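Local coordinates for Slr1438 protein (Synechocystis sp., PDB 3K25), which is of uncertain function but may bind carbohydrate and act as a sugar isomerase of the aldose 1-epimerase kind, at residues Leu112-Ser117 and Phe134-Gln139; Ser142-Gln147 and Ser279-Phe284. One frame throughout, in Å; residues are numbered along the deposited sequence.

In the fold
Following the chain from the N terminus, of the strands involved 110-117 comes first; a connection of 16 residues between the paired segments, carrying the short helix 120-123, leads to strand 130-139, and interaction 1 closes this loop. The chain then turns directly into strand 142-151, which opens interaction 2. That contact closes only when segment 279-284 arrives, 131 residues after segment 142-147. The two loops are therefore in series, neither nested nor crossed. Strands 130-139 and 142-151 are neighbours, with probable hydrogen bonds from Ser135 N to Glu146 O and from Gln137 N to Arg144 O, so the contacts join four strands lying side by side in one antiparallel sheet and bring the C-terminal strand into its middle.

Interaction 1: Leu112-Ser117 and Phe134-Gln139; sequences LDLRLS and FSYQLQ
Ser135 OG is gripped by two hydrogen bonds: it donates to Asp113 OD1 at 2.9 Å and accepts from Gln137 NE2, two residues along its own strand, at 3.2 Å. Its place follows from a first torsion that sets OG anti to the backbone N (chi1 180°), while Asp113 CG stands anti to its own carbonyl carbon. The hydroxyl meets OD1 from above the carboxylate plane, and the same oxygen takes a salt bridge from Arg111 NE. An alanine in place of Asp113 would remove this acceptor and would probably loosen both the Ser135 hydroxyl and the Arg111 side chain. Asp113 and Ser135 form a non-hydrogen-bonded pair in an antiparallel ladder, part of a large sheet in the galactose mutarotase-like beta fold. The hydrogen-bonded pairs Leu112-Tyr136 and Leu114-Phe134 flank it; in the first, Tyr136 N points almost straight at Leu112 O (2.9 Å, 178° at the hydrogen). On the face of Leu112, Leu114, Phe134 and Tyr136 the side chains meet mainly through apolar atoms, and Tyr136 OH makes a weak hydrogen bond to Gly33 O. Leu114 crosses Tyr136 at about a right angle, Leu114 CD1 lying 3.5 Å from Tyr136 CE1, while Leu112 O lies in plane at the ring edge, 3.4 Å from Tyr136 CD1. Val101 covers Leu112 and Leu114 from strand 100-105, and Trp99 meets the Phe134 ring edge-to-face.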
loop_
_atom_site.group_PDB
_atom_site.type_symbol
_atom_site.label_atom_id
_atom_site.label_comp_id
_atom_site.label_asym_id
_atom_site.label_seq_id
_atom_site.Cartn_x
_atom_site.Cartn_y
_atom_site.Cartn_z
ATOM N N LEU A 112 -16.558 -0.265 -2.006
ATOM C CA LEU A 112 -16.266 -0.150 -3.429
ATOM C C LEU A 112 -15.393 -1.334 -3.870
ATOM O O LEU A 112 -14.361 -1.614 -3.259
ATOM C CB LEU A 112 -15.552 1.177 -3.714
ATOM C CG LEU A 112 -15.738 1.806 -5.100
ATOM C CD1 LEU A 112 -15.539 0.772 -6.174
ATOM C CD2 LEU A 112 -17.131 2.364 -5.210
ATOM N N ASP A 113 -15.818 -2.024 -4.926
ATOM C CA ASP A 113 -15.085 -3.177 -5.440
ATOM C C ASP A 113 -14.401 -2.920 -6.788
ATOM O O ASP A 113 -15.053 -2.643 -7.790
ATOM C CB ASP A 113 -16.030 -4.374 -5.533
ATOM C CG ASP A 113 -16.351 -4.949 -4.175
ATOM O OD1 ASP A 113 -16.039 -4.281 -3.167
ATOM O OD2 ASP A 113 -16.910 -6.059 -4.110
ATOM N N LEU A 114 -13.074 -3.030 -6.792
ATOM C CA LEU A 114 -12.272 -2.775 -7.982
ATOM C C LEU A 114 -11.577 -4.005 -8.539
ATOM O O LEU A 114 -11.243 -4.941 -7.807
ATOM C CB LEU A 114 -11.215 -1.723 -7.668
ATOM C CG LEU A 114 -11.733 -0.440 -7.028
ATOM C CD1 LEU A 114 -10.571 0.522 -6.838
ATOM C CD2 LEU A 114 -12.804 0.183 -7.918
ATOM N N ARG A 115 -11.322 -3.974 -9.841
ATOM C CA ARG A 115 -10.679 -5.093 -10.507
ATOM C C ARG A 115 -9.513 -4.706 -11.401
ATOM O O ARG A 115 -9.580 -3.740 -12.182
ATOM C CB ARG A 115 -11.710 -5.857 -11.335
ATOM C CG ARG A 115 -11.128 -6.791 -12.384
ATOM C CD ARG A 115 -12.259 -7.483 -13.139
ATOM N NE ARG A 115 -11.770 -8.472 -14.092
ATOM C CZ ARG A 115 -11.473 -8.211 -15.358
ATOM N NH1 ARG A 115 -11.622 -6.982 -15.844
ATOM N NH2 ARG A 115 -11.021 -9.184 -16.137
ATOM N N LEU A 116 -8.442 -5.483 -11.272
ATOM C CA LEU A 116 -7.250 -5.304 -12.082
ATOM C C LEU A 116 -6.921 -6.638 -12.728
ATOM O O LEU A 116 -6.616 -7.625 -12.048
ATOM C CB LEU A 116 -6.069 -4.842 -11.244
ATOM C CG LEU A 116 -4.791 -4.716 -12.082
ATOM C CD1 LEU A 116 -5.084 -3.976 -13.392
ATOM C CD2 LEU A 116 -3.728 -3.994 -11.254
ATOM N N SER A 117 -6.994 -6.654 -14.050
ATOM C CA SER A 117 -6.732 -7.851 -14.821
ATOM C C SER A 117 -5.455 -7.748 -15.620
ATOM O O SER A 117 -5.048 -6.667 -16.064
ATOM C CB SER A 117 -7.887 -8.116 -15.793
ATOM O OG SER A 117 -7.566 -9.169 -16.690
ATOM N N PHE A 134 -10.112 -6.177 -5.423
ATOM C CA PHE A 134 -9.929 -5.650 -4.080
ATOM C C PHE A 134 -11.225 -5.004 -3.658
ATOM O O PHE A 134 -11.922 -4.384 -4.470
ATOM C CB PHE A 134 -8.805 -4.597 -4.035
ATOM C CG PHE A 134 -7.406 -5.166 -4.155
ATOM C CD1 PHE A 134 -7.190 -6.478 -4.601
ATOM C CD2 PHE A 134 -6.296 -4.368 -3.869
ATOM C CE1 PHE A 134 -5.894 -6.974 -4.760
ATOM C CE2 PHE A 134 -4.995 -4.856 -4.025
ATOM C CZ PHE A 134 -4.789 -6.157 -4.472
ATOM N N SER A 135 -11.545 -5.157 -2.382
ATOM C CA SER A 135 -12.755 -4.583 -1.832
ATOM C C SER A 135 -12.338 -3.576 -0.772
ATOM O O SER A 135 -11.624 -3.911 0.174
ATOM C CB SER A 135 -13.623 -5.686 -1.211
ATOM O OG SER A 135 -14.819 -5.163 -0.656
ATOM N N TYR A 136 -12.760 -2.331 -0.950
ATOM C CA TYR A 136 -12.442 -1.296 0.015
ATOM C C TYR A 136 -13.726 -1.021 0.782
ATOM O O TYR A 136 -14.737 -0.638 0.201
ATOM C CB TYR A 136 -11.963 -0.032 -0.687
ATOM C CG TYR A 136 -10.835 -0.248 -1.670
ATOM C CD1 TYR A 136 -11.049 -0.941 -2.856
ATOM C CD2 TYR A 136 -9.568 0.290 -1.441
ATOM C CE1 TYR A 136 -10.046 -1.088 -3.792
ATOM C CE2 TYR A 136 -8.551 0.149 -2.379
ATOM C CZ TYR A 136 -8.803 -0.537 -3.556
ATOM O OH TYR A 136 -7.835 -0.628 -4.533
ATOM N N GLN A 137 -13.674 -1.240 2.090
ATOM C CA GLN A 137 -14.824 -1.053 2.969
ATOM C C GLN A 137 -14.505 -0.006 4.016
ATOM O O GLN A 137 -13.520 -0.118 4.735
ATOM C CB GLN A 137 -15.174 -2.384 3.623
ATOM C CG GLN A 137 -15.268 -3.479 2.587
ATOM C CD GLN A 137 -15.318 -4.858 3.178
ATOM O OE1 GLN A 137 -15.077 -5.051 4.366
ATOM N NE2 GLN A 137 -15.617 -5.839 2.341
ATOM N N LEU A 138 -15.350 1.019 4.072
ATOM C CA LEU A 138 -15.189 2.120 5.012
ATOM C C LEU A 138 -16.320 2.155 6.031
ATOM O O LEU A 138 -17.482 2.253 5.654
ATOM C CB LEU A 138 -15.174 3.447 4.266
ATOM C CG LEU A 138 -14.961 4.642 5.197
ATOM C CD1 LEU A 138 -13.458 4.823 5.389
ATOM C CD2 LEU A 138 -15.578 5.920 4.608
ATOM N N GLN A 139 -15.972 2.054 7.311
ATOM C CA GLN A 139 -16.953 2.127 8.388
ATOM C C GLN A 139 -16.329 2.752 9.620
ATOM O O GLN A 139 -15.136 2.592 9.880
ATOM C CB GLN A 139 -17.492 0.759 8.806
ATOM C CG GLN A 139 -17.992 0.812 10.269
ATOM C CD GLN A 139 -18.404 -0.525 10.853
ATOM O OE1 GLN A 139 -17.715 -1.538 10.685
ATOM N NE2 GLN A 139 -19.527 -0.531 11.575
#

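Interaction 2: Ser142-Gln147 and Ser279-Phe284; sequences SLRIEQ and SAWVNF
Strands 142-147 and 279-284 run antiparallel at 165° with axes 4.6 Å apart, and the hydrogen-bonded pairs Leu143-Phe284, Ile145-Val282 and Gln147-Ala280 alternate with the non-hydrogen-bonded pairs Arg144-Asn283 and Glu146-Trp281. This regular ladder lies in the middle of the large sheet of the galactose mutarotase-like fold. On the face of Arg144, Glu146, Trp281 and Asn283, Arg144 carries the contact. Its CG is anti to the backbone N (chi1 -175°) and the chain stays extended to NE, so the guanidinium reaches diagonally across to Trp281 and lies flat on the indole, the planes 28° apart. Arg144 NH2 sits over the ring at 3.1 Å from Trp281 CD2, and CZ is 4.1 Å from the centroid of the six-membered ring, an off-centre cation-pi contact. Two partners in the guanidinium plane would limit its rotation: NH1 donates to Asn283 OD1 (3.1 Å), approaching from above the amide carbonyl plane, and NE forms a salt bridge with Glu146 OE2 (3.1 Å). On the face of Leu143, Ile145, Gln147, Ala280, Val282 and Phe284, Gln147 is bent at its second torsion and lays its amide alongside Ala280, with Gln147 OE1 3.2 Å from Ala280 CB; that oxygen is hydrogen-bonded to Tyr237 OH. Farther along, Ile145 CD1 meets the edge of the Phe284 ring, 4.3 Å from CE2. Phe163 of strand 157-168, in another sheet, packs against Ile145, Gln147 and Val282. Within its own sheet the pair is flanked by strands 130-139 and 227-233, the latter bordering Trp281 and Asn283 with Ser232 and Phe284 with Val231.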
loop_
_atom_site.group_PDB
_atom_site.type_symbol
_atom_site.label_atom_id
_atom_site.label_comp_id
_atom_site.label_asym_id
_atom_site.label_seq_id
_atom_site.Cartn_x
_atom_site.Cartn_y
_atom_site.Cartn_z
ATOM N N SER A 142 -12.415 3.106 10.591
ATOM C CA SER A 142 -11.449 2.221 9.972
ATOM C C SER A 142 -11.649 1.974 8.486
ATOM O O SER A 142 -12.730 2.202 7.933
ATOM C CB SER A 142 -11.434 0.875 10.705
ATOM O OG SER A 142 -12.622 0.142 10.464
ATOM N N LEU A 143 -10.580 1.506 7.851
ATOM C CA LEU A 143 -10.581 1.164 6.435
ATOM C C LEU A 143 -10.039 -0.240 6.284
ATOM O O LEU A 143 -8.919 -0.535 6.714
ATOM C CB LEU A 143 -9.705 2.111 5.622
ATOM C CG LEU A 143 -9.590 1.660 4.165
ATOM C CD1 LEU A 143 -10.953 1.351 3.580
ATOM C CD2 LEU A 143 -8.905 2.745 3.386
ATOM N N ARG A 144 -10.839 -1.100 5.670
ATOM C CA ARG A 144 -10.458 -2.489 5.454
ATOM C C ARG A 144 -10.413 -2.733 3.958
ATOM O O ARG A 144 -11.308 -2.310 3.227
ATOM C CB ARG A 144 -11.493 -3.432 6.087
ATOM C CG ARG A 144 -11.119 -4.907 6.027
ATOM C CD ARG A 144 -12.275 -5.819 6.459
ATOM N NE ARG A 144 -11.838 -7.200 6.695
ATOM C CZ ARG A 144 -10.991 -7.552 7.660
ATOM N NH1 ARG A 144 -10.496 -6.624 8.477
ATOM N NH2 ARG A 144 -10.637 -8.826 7.815
ATOM N N ILE A 145 -9.360 -3.391 3.497
ATOM C CA ILE A 145 -9.241 -3.703 2.083
ATOM C C ILE A 145 -9.089 -5.203 2.017
ATOM O O ILE A 145 -8.276 -5.790 2.734
ATOM C CB ILE A 145 -8.025 -3.031 1.429
ATOM C CG1 ILE A 145 -7.952 -1.563 1.846
ATOM C CG2 ILE A 145 -8.162 -3.107 -0.088
ATOM C CD1 ILE A 145 -6.869 -0.779 1.148
ATOM N N GLU A 146 -9.905 -5.827 1.184
ATOM C CA GLU A 146 -9.867 -7.267 1.053
ATOM C C GLU A 146 -9.411 -7.595 -0.351
ATOM O O GLU A 146 -9.869 -6.995 -1.329
ATOM C CB GLU A 146 -11.250 -7.851 1.348
ATOM C CG GLU A 146 -11.792 -7.399 2.697
ATOM C CD GLU A 146 -13.082 -8.095 3.091
ATOM O OE1 GLU A 146 -14.023 -8.142 2.265
ATOM O OE2 GLU A 146 -13.155 -8.588 4.241
ATOM N N GLN A 147 -8.494 -8.550 -0.445
ATOM C CA GLN A 147 -7.949 -8.918 -1.734
ATOM C C GLN A 147 -8.173 -10.371 -2.073
ATOM O O GLN A 147 -8.205 -11.228 -1.193
ATOM C CB GLN A 147 -6.431 -8.666 -1.774
ATOM C CG GLN A 147 -5.932 -7.378 -1.117
ATOM C CD GLN A 147 -5.777 -7.521 0.391
ATOM O OE1 GLN A 147 -5.212 -8.501 0.870
ATOM N NE2 GLN A 147 -6.266 -6.537 1.145
ATOM N N SER A 279 -7.154 -15.369 -0.909
ATOM C CA SER A 279 -7.604 -14.082 -0.407
ATOM C C SER A 279 -6.810 -13.624 0.804
ATOM O O SER A 279 -6.124 -14.406 1.463
ATOM C CB SER A 279 -9.107 -14.121 -0.083
ATOM O OG SER A 279 -9.401 -15.024 0.964
ATOM N N ALA A 280 -6.898 -12.333 1.080
ATOM C CA ALA A 280 -6.183 -11.750 2.193
ATOM C C ALA A 280 -6.862 -10.438 2.519
ATOM O O ALA A 280 -7.804 -10.023 1.835
ATOM C CB ALA A 280 -4.726 -11.511 1.801
ATOM N N TRP A 281 -6.381 -9.785 3.566
ATOM C CA TRP A 281 -6.922 -8.504 3.955
ATOM C C TRP A 281 -5.955 -7.720 4.837
ATOM O O TRP A 281 -5.109 -8.284 5.538
ATOM C CB TRP A 281 -8.245 -8.694 4.699
ATOM C CG TRP A 281 -8.099 -9.513 5.939
ATOM C CD1 TRP A 281 -8.275 -10.866 6.056
ATOM C CD2 TRP A 281 -7.652 -9.052 7.223
ATOM N NE1 TRP A 281 -7.959 -11.272 7.328
ATOM C CE2 TRP A 281 -7.573 -10.181 8.067
ATOM C CE3 TRP A 281 -7.304 -7.795 7.738
ATOM C CZ2 TRP A 281 -7.156 -10.093 9.407
ATOM C CZ3 TRP A 281 -6.889 -7.709 9.066
ATOM C CH2 TRP A 281 -6.819 -8.853 9.883
ATOM N N VAL A 282 -6.097 -6.402 4.782
ATOM C CA VAL A 282 -5.299 -5.503 5.596
ATOM C C VAL A 282 -6.311 -4.565 6.245
ATOM O O VAL A 282 -7.330 -4.237 5.647
ATOM C CB VAL A 282 -4.307 -4.710 4.744
ATOM C CG1 VAL A 282 -3.526 -3.776 5.628
ATOM C CG2 VAL A 282 -3.357 -5.666 4.036
ATOM N N ASN A 283 -6.049 -4.150 7.476
ATOM C CA ASN A 283 -6.987 -3.281 8.172
ATOM C C ASN A 283 -6.306 -2.059 8.758
ATOM O O ASN A 283 -5.147 -2.103 9.164
ATOM C CB ASN A 283 -7.690 -4.058 9.285
ATOM C CG ASN A 283 -8.993 -3.411 9.716
ATOM O OD1 ASN A 283 -10.046 -3.628 9.105
ATOM N ND2 ASN A 283 -8.927 -2.602 10.772
ATOM N N PHE A 284 -7.040 -0.957 8.785
ATOM C CA PHE A 284 -6.516 0.284 9.321
ATOM C C PHE A 284 -7.514 0.836 10.324
ATOM O O PHE A 284 -8.649 1.151 9.976
ATOM C CB PHE A 284 -6.270 1.263 8.183
ATOM C CG PHE A 284 -5.326 0.734 7.146
ATOM C CD1 PHE A 284 -3.974 0.560 7.442
ATOM C CD2 PHE A 284 -5.794 0.360 5.881
ATOM C CE1 PHE A 284 -3.102 0.019 6.500
ATOM C CE2 PHE A 284 -4.927 -0.182 4.931
ATOM C CZ PHE A 284 -3.573 -0.355 5.245
#